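Local coordinates for protein type II 3-hydroxyacyl-CoA dehydrogenase (PDB 1UAY) that probably catalyses the NAD-dependent oxidation of 3-hydroxyacyl-CoA to 3-ketoacyl-CoA in fatty acid beta-oxidation, as a member of the short-chain dehydrogenase family, at residues V71-V76 with E211-L216; L111-M116 with W169-V174; A134-F139 with G235-A240; R25-V30 with H219-P224. All coordinates share one frame; numbering follows the deposited sequence. Where two conformers were deposited one is given.

Contact 1 (V71-V76 with E211-L216); sequences VSAAGV and EEYAAL. With ADN (adenosine), chain C.
Y213 reaches out from helix 210-222 and sets its hydroxyl against two small apolar groups, one on strand 67-72 and one just beyond it. Its OH lies 3.5 Å from V71 CG1 and 3.8 Å from A73 CB. The branch V71 CG1 stands anti to the backbone N (chi1 -178°), which carries it to the phenol end, obliquely to the ring. The valine and the tyrosine run alongside each other, pointing opposite ways, and the single methyl of A73 meets the hydroxyl as well. Tyrosine suits the place because its long ring spans the gap from helix to strand while its buried hydroxyl finds a polar partner, T133 OG1 on the neighbouring strand. L14 and A18 of helix 13-25 and L233 also pack against its side chain.

Past A73 the chain turns to the nucleoside. A73 O accepts a 2.8 Å hydrogen bond from O5' of adenosine, and G75 N makes a weak one to the same O5' at 3.3 Å. A74 CB lies 3.7 Å from adenine N3, and V76 CG1 touches N7 at 3.8 Å. In the second shell, T8 OG1 bonds to A73 N and A74 N, and N101 OD1 to V76 N, which fixes the turn. S72-A73-A74-G75 probably corresponds to the Asn-Asn-Ala-Gly motif of short-chain dehydrogenases, at the cofactor edge of the Rossmann fold.

Contact 2 (L111-M116 with W169-V174); sequences LAAWAM and WGIRVV
M116 N, at the end of helix 91-116, is shared by two carbonyls: it bonds to A112 O at 2.9 Å and more weakly to A113 O at 3.2 Å, and that second oxygen is where I171 CD1 comes to rest across the contact, 3.9 Å away. The packing is that of a Rossmann fold, in which helix 91-116 covers one face of the parallel sheet and strand 171-178 supplies apolar side chains beneath it.

I171 does almost all the touching. Its CG1 lies anti to the carbonyl carbon (chi1 -64°) and the chain runs on extended through chi2, so the terminal methyl reaches well out from the strand into the last turn of the helix. There CD1 also meets M116 CB at 4.2 Å and A113 CB at 4.4 Å. A beta-branched, slender residue fits a strand and still reaches a helix; on the facing side, alanine at 113 keeps the helix surface low. I130 of the adjacent strand and L166 of helix 146-166 pack round the same side chains, and L83 of the third subunit packs on A113.

G170 sets up the approach. With its positive phi it is the C-prime residue of a Schellman motif that ends helix 146-166, a conformation favouring glycine, and it turns the chain into the strand. R172, one residue beyond I171, sends its guanidinium to several acceptors: NE bonds to Q126 OE1, while NH1 bonds to both L226 O and I220 O.

Contact 3 (A134-F139 with G235-A240); sequences ASVAAF and GALRMA
M239 crosses to V136 and A137, joining the C-terminal tail that follows the last strand of the Rossmann sheet to the turn after strand 128-133. From CB the chain leaves with CG anti to the carbonyl carbon (chi1 -63°) and continues extended to SD, which lies 4.4 Å from V136 CG2. A bend at chi3 (-74°) then turns the methyl in. CE meets V136 CG2 at 3.5 Å, A137 CA at 3.6 Å and A137 CB at 3.9 Å, so the tip settles against the start of a short, weakly bonded helix at about 137-140. Methionine suits this place, being unbranched and flexible enough to reach a backbone carbon that a small alanine leaves accessible. Q142 also packs on M239, and L237 CD2 adds a looser touch to V136 CG2 at 4.5 Å.

S135, just before V136, touches Y148 and K152; their spacing is consistent with the Ser-Tyr-Lys set of short-chain dehydrogenases. The turn is pinned by a nearly straight capping bond, in which A137 N donates to S135 OG at 3.1 Å with an N-H...O angle of 168°.

Contact 4 (R25-V30 with H219-P224); sequences RGYRVV and HILENP
Y27 and L221 form the buried half of this contact, R25 and E222 the exposed half, where the first beta-alpha-beta unit of the Rossmann fold meets the end of helix 210-222. Inside, a leucine methyl and a phenol end meet from the two sides of the contact. L221 CD1 comes obliquely to the ring of Y27, 4.0 Å from OH and 4.4 Å from CZ. L22 and A69 touch both residues and F68 lies against Y27, so leucine fills an apolar niche while the tyrosine can send its hydroxyl to a weak hydrogen bond with R3 NH1.

Toward solvent, a salt bridge replaces packing. R25 leaves the backbone with CG anti to N and bends at chi2 (68°), bringing the guanidinium edge round to E222, whose carboxylate arrives on an extended chain from the other direction. Long charged residues suit this rim, since their polar ends can meet across it and remain hydrated. G26 ends helix 13-25 in a Schellman motif; its positive phi is one that glycine adopts readily.

Both bonds of the bridge go to one oxygen: R25 NE donates to E222 OE1 at 3.2 Å and R25 NH2 more weakly at 3.4 Å. OE1 is near the guanidinium plane, but it is approached on its anti side, and the two flat groups stand 66° apart.

From the N terminus, residues 25-30 open the widest loop, which contact 4 closes only at 219-224. Within it, contact 1 joins 71-76 to 211-216, and within that, contact 2 joins 111-116 to 169-174. Contact 3 breaks this nesting: 134-139 lies inside all three loops but pairs with 235-240, beyond their ends, so it crosses each of them. Contacts 1 and 4 share helix 210-222, fastened at two points about two turns apart to the N-terminal half of the sheet. Contact 2 ties a covering helix to strand 171-178 and touches contact 4 through R172. Contact 3 brings the C-terminal tail back to the turn after strand 128-133, its centre about 27 Å from that of contact 2.

Contact 1 (V71-V76 with E211-L216)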
loop_
_atom_site.group_PDB
_atom_site.type_symbol
_atom_site.label_atom_id
_atom_site.label_comp_id
_atom_site.label_asym_id
_atom_site.label_seq_id
_atom_site.Cartn_x
_atom_site.Cartn_y
_atom_site.Cartn_z
ATOM N N VAL A 71 -5.767 -4.852 -23.859
ATOM C CA VAL A 71 -6.423 -4.124 -22.782
ATOM C C VAL A 71 -7.595 -4.936 -22.253
ATOM O O VAL A 71 -8.565 -5.181 -22.980
ATOM C CB VAL A 71 -6.959 -2.762 -23.276
ATOM C CG1 VAL A 71 -7.592 -2.002 -22.119
ATOM C CG2 VAL A 71 -5.835 -1.951 -23.904
ATOM N N SER A 72 -7.499 -5.377 -21.000
ATOM C CA SER A 72 -8.583 -6.134 -20.374
ATOM C C SER A 72 -9.484 -5.152 -19.645
ATOM O O SER A 72 -9.120 -4.627 -18.590
ATOM C CB SER A 72 -8.045 -7.163 -19.375
ATOM O OG SER A 72 -7.872 -8.432 -19.984
ATOM N N ALA A 73 -10.655 -4.896 -20.211
ATOM C CA ALA A 73 -11.590 -3.966 -19.599
ATOM C C ALA A 73 -12.968 -4.587 -19.425
ATOM O O ALA A 73 -13.931 -3.893 -19.105
ATOM C CB ALA A 73 -11.685 -2.697 -20.436
ATOM N N ALA A 74 -13.064 -5.894 -19.641
ATOM C CA ALA A 74 -14.331 -6.593 -19.481
ATOM C C ALA A 74 -14.517 -6.877 -18.004
ATOM O O ALA A 74 -13.574 -7.261 -17.311
ATOM C CB ALA A 74 -14.318 -7.901 -20.257
ATOM N N GLY A 75 -15.735 -6.692 -17.518
ATOM C CA GLY A 75 -15.988 -6.952 -16.118
ATOM C C GLY A 75 -17.442 -6.800 -15.744
ATOM O O GLY A 75 -18.267 -6.342 -16.542
ATOM N N VAL A 76 -17.752 -7.205 -14.521
ATOM C CA VAL A 76 -19.106 -7.108 -14.003
ATOM C C VAL A 76 -19.039 -6.564 -12.589
ATOM O O VAL A 76 -17.995 -6.615 -11.936
ATOM C CB VAL A 76 -19.816 -8.482 -13.976
ATOM C CG1 VAL A 76 -19.947 -9.025 -15.391
ATOM C CG2 VAL A 76 -19.049 -9.455 -13.089
ATOM N N GLU A 211 -12.800 8.739 -21.904
ATOM C CA GLU A 211 -11.634 9.202 -22.648
ATOM C C GLU A 211 -10.409 9.415 -21.757
ATOM O O GLU A 211 -9.274 9.324 -22.228
ATOM C CB GLU A 211 -11.966 10.498 -23.399
ATOM C CG GLU A 211 -13.073 10.340 -24.437
ATOM C CD GLU A 211 -14.453 10.679 -23.900
ATOM O OE1 GLU A 211 -14.737 10.387 -22.723
ATOM O OE2 GLU A 211 -15.268 11.234 -24.671
ATOM N N GLU A 212 -10.636 9.699 -20.476
ATOM C CA GLU A 212 -9.532 9.908 -19.541
ATOM C C GLU A 212 -8.870 8.569 -19.217
ATOM O O GLU A 212 -7.657 8.500 -19.010
ATOM C CB GLU A 212 -10.046 10.625 -18.285
ATOM C CG GLU A 212 -10.535 12.040 -18.628
ATOM C CD GLU A 212 -11.213 12.772 -17.482
ATOM O OE1 GLU A 212 -12.082 12.176 -16.817
ATOM O OE2 GLU A 212 -10.895 13.961 -17.262
ATOM N N TYR A 213 -9.662 7.504 -19.189
ATOM C CA TYR A 213 -9.120 6.174 -18.958
ATOM C C TYR A 213 -8.333 5.788 -20.211
ATOM O O TYR A 213 -7.218 5.282 -20.124
ATOM C CB TYR A 213 -10.260 5.177 -18.709
ATOM C CG TYR A 213 -9.881 3.721 -18.883
ATOM C CD1 TYR A 213 -10.066 3.073 -20.105
ATOM C CD2 TYR A 213 -9.350 2.987 -17.826
ATOM C CE1 TYR A 213 -9.736 1.731 -20.269
ATOM C CE2 TYR A 213 -9.016 1.638 -17.981
ATOM C CZ TYR A 213 -9.214 1.020 -19.207
ATOM O OH TYR A 213 -8.895 -0.309 -19.369
ATOM N N ALA A 214 -8.908 6.051 -21.383
ATOM C CA ALA A 214 -8.241 5.724 -22.637
ATOM C C ALA A 214 -6.907 6.452 -22.774
ATOM O O ALA A 214 -5.929 5.879 -23.249
ATOM C CB ALA A 214 -9.140 6.073 -23.817
ATOM N N ALA A 215 -6.869 7.715 -22.362
ATOM C CA ALA A 215 -5.642 8.502 -22.450
ATOM C C ALA A 215 -4.525 7.881 -21.613
ATOM O O ALA A 215 -3.368 7.840 -22.041
ATOM C CB ALA A 215 -5.905 9.938 -21.999
ATOM N N LEU A 216 -4.862 7.405 -20.418
ATOM C CA LEU A 216 -3.856 6.782 -19.565
ATOM C C LEU A 216 -3.372 5.477 -20.194
ATOM O O LEU A 216 -2.172 5.184 -20.194
ATOM C CB LEU A 216 -4.417 6.511 -18.167
ATOM C CG LEU A 216 -3.469 5.763 -17.220
ATOM C CD1 LEU A 216 -2.166 6.532 -17.053
ATOM C CD2 LEU A 216 -4.152 5.566 -15.875
HETATM O "O5'" ADN C . -16.716 -3.862 -18.839
HETATM C "C5'" ADN C . -18.008 -3.695 -19.429
HETATM C "C4'" ADN C . -17.931 -4.405 -20.801
HETATM O "O4'" ADN C . -17.705 -5.758 -20.286
HETATM C "C3'" ADN C . -19.384 -4.471 -21.307
HETATM O "O3'" ADN C . -19.314 -3.955 -22.656
HETATM C "C2'" ADN C . -19.816 -5.954 -21.300
HETATM O "O2'" ADN C . -20.635 -6.390 -22.385
HETATM C "C1'" ADN C . -18.453 -6.631 -21.100
HETATM N N9 ADN C . -18.448 -7.988 -20.525
HETATM C C8 ADN C . -19.029 -8.387 -19.292
HETATM N N7 ADN C . -18.868 -9.645 -18.991
HETATM C C5 ADN C . -18.129 -10.144 -20.068
HETATM C C6 ADN C . -17.588 -11.461 -20.395
HETATM N N6 ADN C . -17.751 -12.522 -19.601
HETATM N N1 ADN C . -16.877 -11.606 -21.591
HETATM C C2 ADN C . -16.695 -10.533 -22.431
HETATM N N3 ADN C . -17.155 -9.251 -22.222
HETATM C C4 ADN C . -17.862 -9.131 -21.027
#

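Contact 2 (L111-M116 with W169-V174)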
loop_
_atom_site.group_PDB
_atom_site.type_symbol
_atom_site.label_atom_id
_atom_site.label_comp_id
_atom_site.label_asym_id
_atom_site.label_seq_id
_atom_site.Cartn_x
_atom_site.Cartn_y
_atom_site.Cartn_z
ATOM N N LEU A 111 -3.240 -16.153 -22.493
ATOM C CA LEU A 111 -3.428 -16.470 -23.904
ATOM C C LEU A 111 -2.802 -15.436 -24.829
ATOM O O LEU A 111 -2.175 -15.790 -25.832
ATOM C CB LEU A 111 -4.922 -16.638 -24.204
ATOM C CG LEU A 111 -5.554 -17.840 -23.490
ATOM C CD1 LEU A 111 -7.050 -17.858 -23.734
ATOM C CD2 LEU A 111 -4.915 -19.134 -23.982
ATOM N N ALA A 112 -2.953 -14.159 -24.497
ATOM C CA ALA A 112 -2.363 -13.114 -25.322
ATOM C C ALA A 112 -0.840 -13.187 -25.213
ATOM O O ALA A 112 -0.134 -13.126 -26.219
ATOM C CB ALA A 112 -2.862 -11.739 -24.877
ATOM N N ALA A 113 -0.329 -13.331 -23.996
ATOM C CA ALA A 113 1.116 -13.398 -23.806
ATOM C C ALA A 113 1.738 -14.564 -24.574
ATOM O O ALA A 113 2.775 -14.400 -25.221
ATOM C CB ALA A 113 1.450 -13.500 -22.322
ATOM N N TRP A 114 1.111 -15.736 -24.518
ATOM C CA TRP A 114 1.640 -16.894 -25.232
ATOM C C TRP A 114 1.682 -16.609 -26.734
ATOM O O TRP A 114 2.665 -16.923 -27.408
ATOM C CB TRP A 114 0.780 -18.136 -24.942
ATOM C CG TRP A 114 1.233 -19.383 -25.656
ATOM C CD1 TRP A 114 0.646 -19.963 -26.745
ATOM C CD2 TRP A 114 2.386 -20.180 -25.352
ATOM N NE1 TRP A 114 1.361 -21.069 -27.139
ATOM C CE2 TRP A 114 2.435 -21.225 -26.302
ATOM C CE3 TRP A 114 3.382 -20.111 -24.371
ATOM C CZ2 TRP A 114 3.444 -22.197 -26.299
ATOM C CZ3 TRP A 114 4.387 -21.077 -24.369
ATOM C CH2 TRP A 114 4.408 -22.105 -25.328
ATOM N N ALA A 115 0.623 -15.993 -27.252
ATOM C CA ALA A 115 0.539 -15.677 -28.676
ATOM C C ALA A 115 1.517 -14.597 -29.137
ATOM O O ALA A 115 1.923 -14.578 -30.302
ATOM C CB ALA A 115 -0.889 -15.263 -29.023
ATOM N N MET A 116 1.898 -13.706 -28.225
ATOM C CA MET A 116 2.809 -12.607 -28.545
ATOM C C MET A 116 4.278 -12.926 -28.281
ATOM O O MET A 116 5.156 -12.156 -28.669
ATOM C CB MET A 116 2.459 -11.364 -27.713
ATOM C CG MET A 116 1.153 -10.665 -28.065
ATOM S SD MET A 116 1.024 -9.038 -27.268
ATOM C CE MET A 116 0.680 -9.514 -25.578
ATOM N N TRP A 169 10.365 -11.867 -21.765
ATOM C CA TRP A 169 9.826 -11.941 -23.118
ATOM C C TRP A 169 9.584 -10.561 -23.717
ATOM O O TRP A 169 9.081 -10.447 -24.835
ATOM C CB TRP A 169 8.504 -12.719 -23.128
ATOM C CG TRP A 169 8.597 -14.124 -22.606
ATOM C CD1 TRP A 169 8.481 -14.531 -21.307
ATOM C CD2 TRP A 169 8.813 -15.311 -23.380
ATOM N NE1 TRP A 169 8.605 -15.898 -21.226
ATOM C CE2 TRP A 169 8.811 -16.401 -22.484
ATOM C CE3 TRP A 169 9.008 -15.555 -24.746
ATOM C CZ2 TRP A 169 8.997 -17.722 -22.910
ATOM C CZ3 TRP A 169 9.193 -16.869 -25.170
ATOM C CH2 TRP A 169 9.185 -17.935 -24.253
ATOM N N GLY A 170 9.931 -9.512 -22.977
ATOM C CA GLY A 170 9.723 -8.165 -23.472
ATOM C C GLY A 170 8.261 -7.748 -23.463
ATOM O O GLY A 170 7.842 -6.911 -24.263
ATOM N N ILE A 171 7.472 -8.331 -22.566
ATOM C CA ILE A 171 6.058 -7.983 -22.476
ATOM C C ILE A 171 5.784 -7.332 -21.125
ATOM O O ILE A 171 6.049 -7.920 -20.077
ATOM C CB ILE A 171 5.157 -9.230 -22.643
ATOM C CG1 ILE A 171 5.348 -9.814 -24.048
ATOM C CG2 ILE A 171 3.686 -8.853 -22.426
ATOM C CD1 ILE A 171 4.730 -11.181 -24.233
ATOM N N ARG A 172 5.280 -6.106 -21.159
ATOM C CA ARG A 172 4.964 -5.378 -19.936
ATOM C C ARG A 172 3.550 -5.685 -19.463
ATOM O O ARG A 172 2.680 -6.033 -20.260
ATOM C CB ARG A 172 5.098 -3.866 -20.154
ATOM C CG ARG A 172 6.523 -3.370 -20.312
ATOM C CD ARG A 172 6.590 -1.853 -20.233
ATOM N NE ARG A 172 6.207 -1.185 -21.478
ATOM C CZ ARG A 172 5.258 -0.258 -21.581
ATOM N NH1 ARG A 172 4.565 0.121 -20.515
ATOM N NH2 ARG A 172 5.024 0.322 -22.752
ATOM N N VAL A 173 3.340 -5.565 -18.156
ATOM C CA VAL A 173 2.028 -5.783 -17.557
ATOM C C VAL A 173 1.797 -4.648 -16.571
ATOM O O VAL A 173 2.560 -4.466 -15.622
ATOM C CB VAL A 173 1.935 -7.133 -16.803
ATOM C CG1 VAL A 173 0.519 -7.330 -16.263
ATOM C CG2 VAL A 173 2.297 -8.273 -17.733
ATOM N N VAL A 174 0.747 -3.874 -16.824
ATOM C CA VAL A 174 0.392 -2.737 -15.986
ATOM C C VAL A 174 -1.096 -2.792 -15.690
ATOM O O VAL A 174 -1.881 -3.272 -16.509
ATOM C CB VAL A 174 0.705 -1.406 -16.706
ATOM C CG1 VAL A 174 0.261 -0.218 -15.854
ATOM C CG2 VAL A 174 2.193 -1.316 -16.992
#

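Contact 3 (A134-F139 with G235-A240)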
loop_
_atom_site.group_PDB
_atom_site.type_symbol
_atom_site.label_atom_id
_atom_site.label_comp_id
_atom_site.label_asym_id
_atom_site.label_seq_id
_atom_site.Cartn_x
_atom_site.Cartn_y
_atom_site.Cartn_z
ATOM N N ALA A 134 -8.383 -2.870 -12.805
ATOM C CA ALA A 134 -8.844 -3.269 -11.487
ATOM C C ALA A 134 -9.889 -2.237 -11.072
ATOM O O ALA A 134 -10.811 -1.944 -11.837
ATOM C CB ALA A 134 -7.676 -3.299 -10.502
ATOM N N SER A 135 -9.736 -1.678 -9.879
ATOM C CA SER A 135 -10.659 -0.675 -9.352
ATOM C C SER A 135 -10.129 -0.238 -8.006
ATOM O O SER A 135 -9.410 -0.985 -7.348
ATOM C CB SER A 135 -12.060 -1.270 -9.160
ATOM O OG SER A 135 -12.898 -0.396 -8.407
ATOM N N VAL A 136 -10.479 0.976 -7.597
ATOM C CA VAL A 136 -10.051 1.468 -6.297
ATOM C C VAL A 136 -10.693 0.603 -5.209
ATOM O O VAL A 136 -10.246 0.603 -4.068
ATOM C CB VAL A 136 -10.450 2.947 -6.090
ATOM C CG1 VAL A 136 -9.655 3.832 -7.041
ATOM C CG2 VAL A 136 -11.940 3.126 -6.317
ATOM N N ALA A 137 -11.734 -0.143 -5.578
ATOM C CA ALA A 137 -12.412 -1.028 -4.634
ATOM C C ALA A 137 -11.458 -2.110 -4.136
ATOM O O ALA A 137 -11.704 -2.737 -3.111
ATOM C CB ALA A 137 -13.632 -1.665 -5.289
ATOM N N ALA A 138 -10.370 -2.331 -4.869
ATOM C CA ALA A 138 -9.375 -3.321 -4.467
ATOM C C ALA A 138 -8.641 -2.819 -3.225
ATOM O O ALA A 138 -8.022 -3.602 -2.494
ATOM C CB ALA A 138 -8.374 -3.550 -5.599
ATOM N N PHE A 139 -8.729 -1.513 -2.989
ATOM C CA PHE A 139 -8.054 -0.878 -1.862
ATOM C C PHE A 139 -8.987 -0.374 -0.762
ATOM O O PHE A 139 -8.682 -0.521 0.423
ATOM C CB PHE A 139 -7.199 0.282 -2.375
ATOM C CG PHE A 139 -6.205 -0.121 -3.429
ATOM C CD1 PHE A 139 -5.134 -0.951 -3.112
ATOM C CD2 PHE A 139 -6.345 0.322 -4.740
ATOM C CE1 PHE A 139 -4.217 -1.335 -4.087
ATOM C CE2 PHE A 139 -5.433 -0.056 -5.725
ATOM C CZ PHE A 139 -4.367 -0.886 -5.396
ATOM N N GLY A 235 -9.341 10.782 -9.319
ATOM C CA GLY A 235 -9.646 12.102 -8.791
ATOM C C GLY A 235 -9.447 12.239 -7.289
ATOM O O GLY A 235 -10.110 13.053 -6.632
ATOM N N ALA A 236 -8.529 11.438 -6.748
ATOM C CA ALA A 236 -8.192 11.432 -5.323
ATOM C C ALA A 236 -9.267 10.813 -4.434
ATOM O O ALA A 236 -9.262 10.988 -3.216
ATOM C CB ALA A 236 -7.855 12.853 -4.847
ATOM N N LEU A 237 -10.182 10.071 -5.046
ATOM C CA LEU A 237 -11.243 9.411 -4.297
ATOM C C LEU A 237 -10.730 8.308 -3.374
ATOM O O LEU A 237 -9.828 7.555 -3.730
ATOM C CB LEU A 237 -12.255 8.778 -5.260
ATOM C CG LEU A 237 -13.302 7.840 -4.644
ATOM C CD1 LEU A 237 -14.310 8.644 -3.834
ATOM C CD2 LEU A 237 -14.007 7.065 -5.748
ATOM N N ARG A 238 -11.314 8.232 -2.185
ATOM C CA ARG A 238 -11.018 7.177 -1.222
ATOM C C ARG A 238 -12.411 6.859 -0.691
ATOM O O ARG A 238 -12.955 7.592 0.133
ATOM C CB ARG A 238 -10.107 7.665 -0.092
ATOM C CG ARG A 238 -8.673 7.984 -0.524
ATOM C CD ARG A 238 -7.941 6.753 -1.064
ATOM N NE ARG A 238 -6.542 7.037 -1.386
ATOM C CZ ARG A 238 -6.126 7.673 -2.478
ATOM N NH1 ARG A 238 -6.994 8.103 -3.386
ATOM N NH2 ARG A 238 -4.830 7.892 -2.656
ATOM N N MET A 239 -12.998 5.778 -1.190
ATOM C CA MET A 239 -14.354 5.403 -0.804
ATOM C C MET A 239 -14.586 5.115 0.670
ATOM O O MET A 239 -13.892 4.301 1.278
ATOM C CB MET A 239 -14.825 4.206 -1.632
ATOM C CG MET A 239 -14.920 4.502 -3.121
ATOM S SD MET A 239 -15.690 3.166 -4.056
ATOM C CE MET A 239 -14.380 1.965 -4.054
ATOM N N ALA A 240 -15.579 5.797 1.232
ATOM C CA ALA A 240 -15.956 5.624 2.628
ATOM C C ALA A 240 -16.772 4.337 2.724
ATOM O O ALA A 240 -17.126 3.745 1.704
ATOM C CB ALA A 240 -16.791 6.818 3.093
#

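Contact 4 (R25-V30 with H219-P224)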
loop_
_atom_site.group_PDB
_atom_site.type_symbol
_atom_site.label_atom_id
_atom_site.label_comp_id
_atom_site.label_asym_id
_atom_site.label_seq_id
_atom_site.Cartn_x
_atom_site.Cartn_y
_atom_site.Cartn_z
ATOM N N ARG A 25 -5.185 5.975 -33.063
ATOM C CA ARG A 25 -3.729 5.983 -32.967
ATOM C C ARG A 25 -3.083 5.185 -34.095
ATOM O O ARG A 25 -1.879 5.291 -34.323
ATOM C CB ARG A 25 -3.291 5.417 -31.613
ATOM C CG ARG A 25 -1.783 5.384 -31.386
ATOM C CD ARG A 25 -1.196 6.782 -31.257
ATOM N NE ARG A 25 0.240 6.749 -30.994
ATOM C CZ ARG A 25 1.151 6.319 -31.862
ATOM N NH1 ARG A 25 0.778 5.884 -33.059
ATOM N NH2 ARG A 25 2.437 6.320 -31.532
ATOM N N GLY A 26 -3.879 4.378 -34.791
ATOM C CA GLY A 26 -3.348 3.596 -35.893
ATOM C C GLY A 26 -3.343 2.089 -35.706
ATOM O O GLY A 26 -2.918 1.356 -36.598
ATOM N N TYR A 27 -3.805 1.612 -34.556
ATOM C CA TYR A 27 -3.843 0.175 -34.311
ATOM C C TYR A 27 -5.000 -0.483 -35.049
ATOM O O TYR A 27 -6.034 0.143 -35.285
ATOM C CB TYR A 27 -4.018 -0.129 -32.816
ATOM C CG TYR A 27 -2.794 0.087 -31.959
ATOM C CD1 TYR A 27 -2.480 1.349 -31.460
ATOM C CD2 TYR A 27 -1.952 -0.977 -31.642
ATOM C CE1 TYR A 27 -1.352 1.545 -30.660
ATOM C CE2 TYR A 27 -0.827 -0.792 -30.849
ATOM C CZ TYR A 27 -0.532 0.468 -30.360
ATOM O OH TYR A 27 0.581 0.647 -29.568
ATOM N N ARG A 28 -4.806 -1.745 -35.422
ATOM C CA ARG A 28 -5.848 -2.546 -36.062
ATOM C C ARG A 28 -6.502 -3.161 -34.825
ATOM O O ARG A 28 -5.980 -4.112 -34.244
ATOM C CB ARG A 28 -5.223 -3.636 -36.934
ATOM C CG ARG A 28 -4.449 -3.114 -38.137
ATOM C CD ARG A 28 -5.388 -2.609 -39.219
ATOM N NE ARG A 28 -4.680 -2.303 -40.458
ATOM C CZ ARG A 28 -5.277 -2.046 -41.618
ATOM N NH1 ARG A 28 -6.600 -2.058 -41.703
ATOM N NH2 ARG A 28 -4.549 -1.776 -42.694
ATOM N N VAL A 29 -7.643 -2.612 -34.430
ATOM C CA VAL A 29 -8.321 -3.035 -33.210
ATOM C C VAL A 29 -9.401 -4.102 -33.289
ATOM O O VAL A 29 -10.332 -4.015 -34.093
ATOM C CB VAL A 29 -8.930 -1.802 -32.501
ATOM C CG1 VAL A 29 -9.580 -2.209 -31.190
ATOM C CG2 VAL A 29 -7.850 -0.757 -32.260
ATOM N N VAL A 30 -9.262 -5.103 -32.425
ATOM C CA VAL A 30 -10.228 -6.181 -32.310
ATOM C C VAL A 30 -10.835 -6.080 -30.919
ATOM O O VAL A 30 -10.115 -5.959 -29.923
ATOM C CB VAL A 30 -9.579 -7.572 -32.452
ATOM C CG1 VAL A 30 -10.601 -8.657 -32.114
ATOM C CG2 VAL A 30 -9.066 -7.762 -33.868
ATOM N N HIS A 219 -0.940 6.251 -22.812
ATOM C CA HIS A 219 0.345 6.688 -22.291
ATOM C C HIS A 219 1.142 5.484 -21.806
ATOM O O HIS A 219 2.353 5.412 -22.003
ATOM C CB HIS A 219 0.200 7.675 -21.136
ATOM C CG HIS A 219 1.520 8.118 -20.588
ATOM N ND1 HIS A 219 2.423 8.841 -21.337
ATOM C CD2 HIS A 219 2.139 7.843 -19.415
ATOM C CE1 HIS A 219 3.543 8.987 -20.653
ATOM N NE2 HIS A 219 3.399 8.389 -19.484
ATOM N N ILE A 220 0.468 4.537 -21.163
ATOM C CA ILE A 220 1.153 3.343 -20.682
ATOM C C ILE A 220 1.819 2.641 -21.866
ATOM O O ILE A 220 2.969 2.211 -21.779
ATOM C CB ILE A 220 0.168 2.386 -19.978
ATOM C CG1 ILE A 220 -0.296 3.017 -18.661
ATOM C CG2 ILE A 220 0.832 1.031 -19.732
ATOM C CD1 ILE A 220 -1.496 2.342 -18.036
ATOM N N LEU A 221 1.107 2.540 -22.984
ATOM C CA LEU A 221 1.670 1.889 -24.162
ATOM C C LEU A 221 2.908 2.613 -24.687
ATOM O O LEU A 221 3.829 1.979 -25.204
ATOM C CB LEU A 221 0.621 1.806 -25.275
ATOM C CG LEU A 221 -0.599 0.928 -24.988
ATOM C CD1 LEU A 221 -1.560 1.024 -26.158
ATOM C CD2 LEU A 221 -0.172 -0.515 -24.759
ATOM N N GLU A 222 2.930 3.935 -24.548
ATOM C CA GLU A 222 4.043 4.747 -25.034
ATOM C C GLU A 222 5.190 4.976 -24.056
ATOM O O GLU A 222 6.204 5.565 -24.430
ATOM C CB GLU A 222 3.529 6.113 -25.499
ATOM C CG GLU A 222 2.808 6.101 -26.831
ATOM C CD GLU A 222 2.337 7.481 -27.241
ATOM O OE1 GLU A 222 2.015 7.672 -28.433
ATOM O OE2 GLU A 222 2.281 8.376 -26.369
ATOM N N ASN A 223 5.042 4.521 -22.816
ATOM C CA ASN A 223 6.088 4.728 -21.817
ATOM C C ASN A 223 6.664 3.401 -21.329
ATOM O O ASN A 223 6.102 2.761 -20.443
ATOM C CB ASN A 223 5.529 5.509 -20.627
ATOM C CG ASN A 223 6.623 6.115 -19.774
ATOM O OD1 ASN A 223 7.720 5.564 -19.676
ATOM N ND2 ASN A 223 6.329 7.246 -19.142
ATOM N N PRO A 224 7.810 2.985 -21.886
ATOM C CA PRO A 224 8.463 1.727 -21.511
ATOM C C PRO A 224 8.737 1.530 -20.023
ATOM O O PRO A 224 8.743 0.400 -19.540
ATOM C CB PRO A 224 9.756 1.751 -22.326
ATOM C CG PRO A 224 9.382 2.548 -23.534
ATOM C CD PRO A 224 8.573 3.677 -22.942
#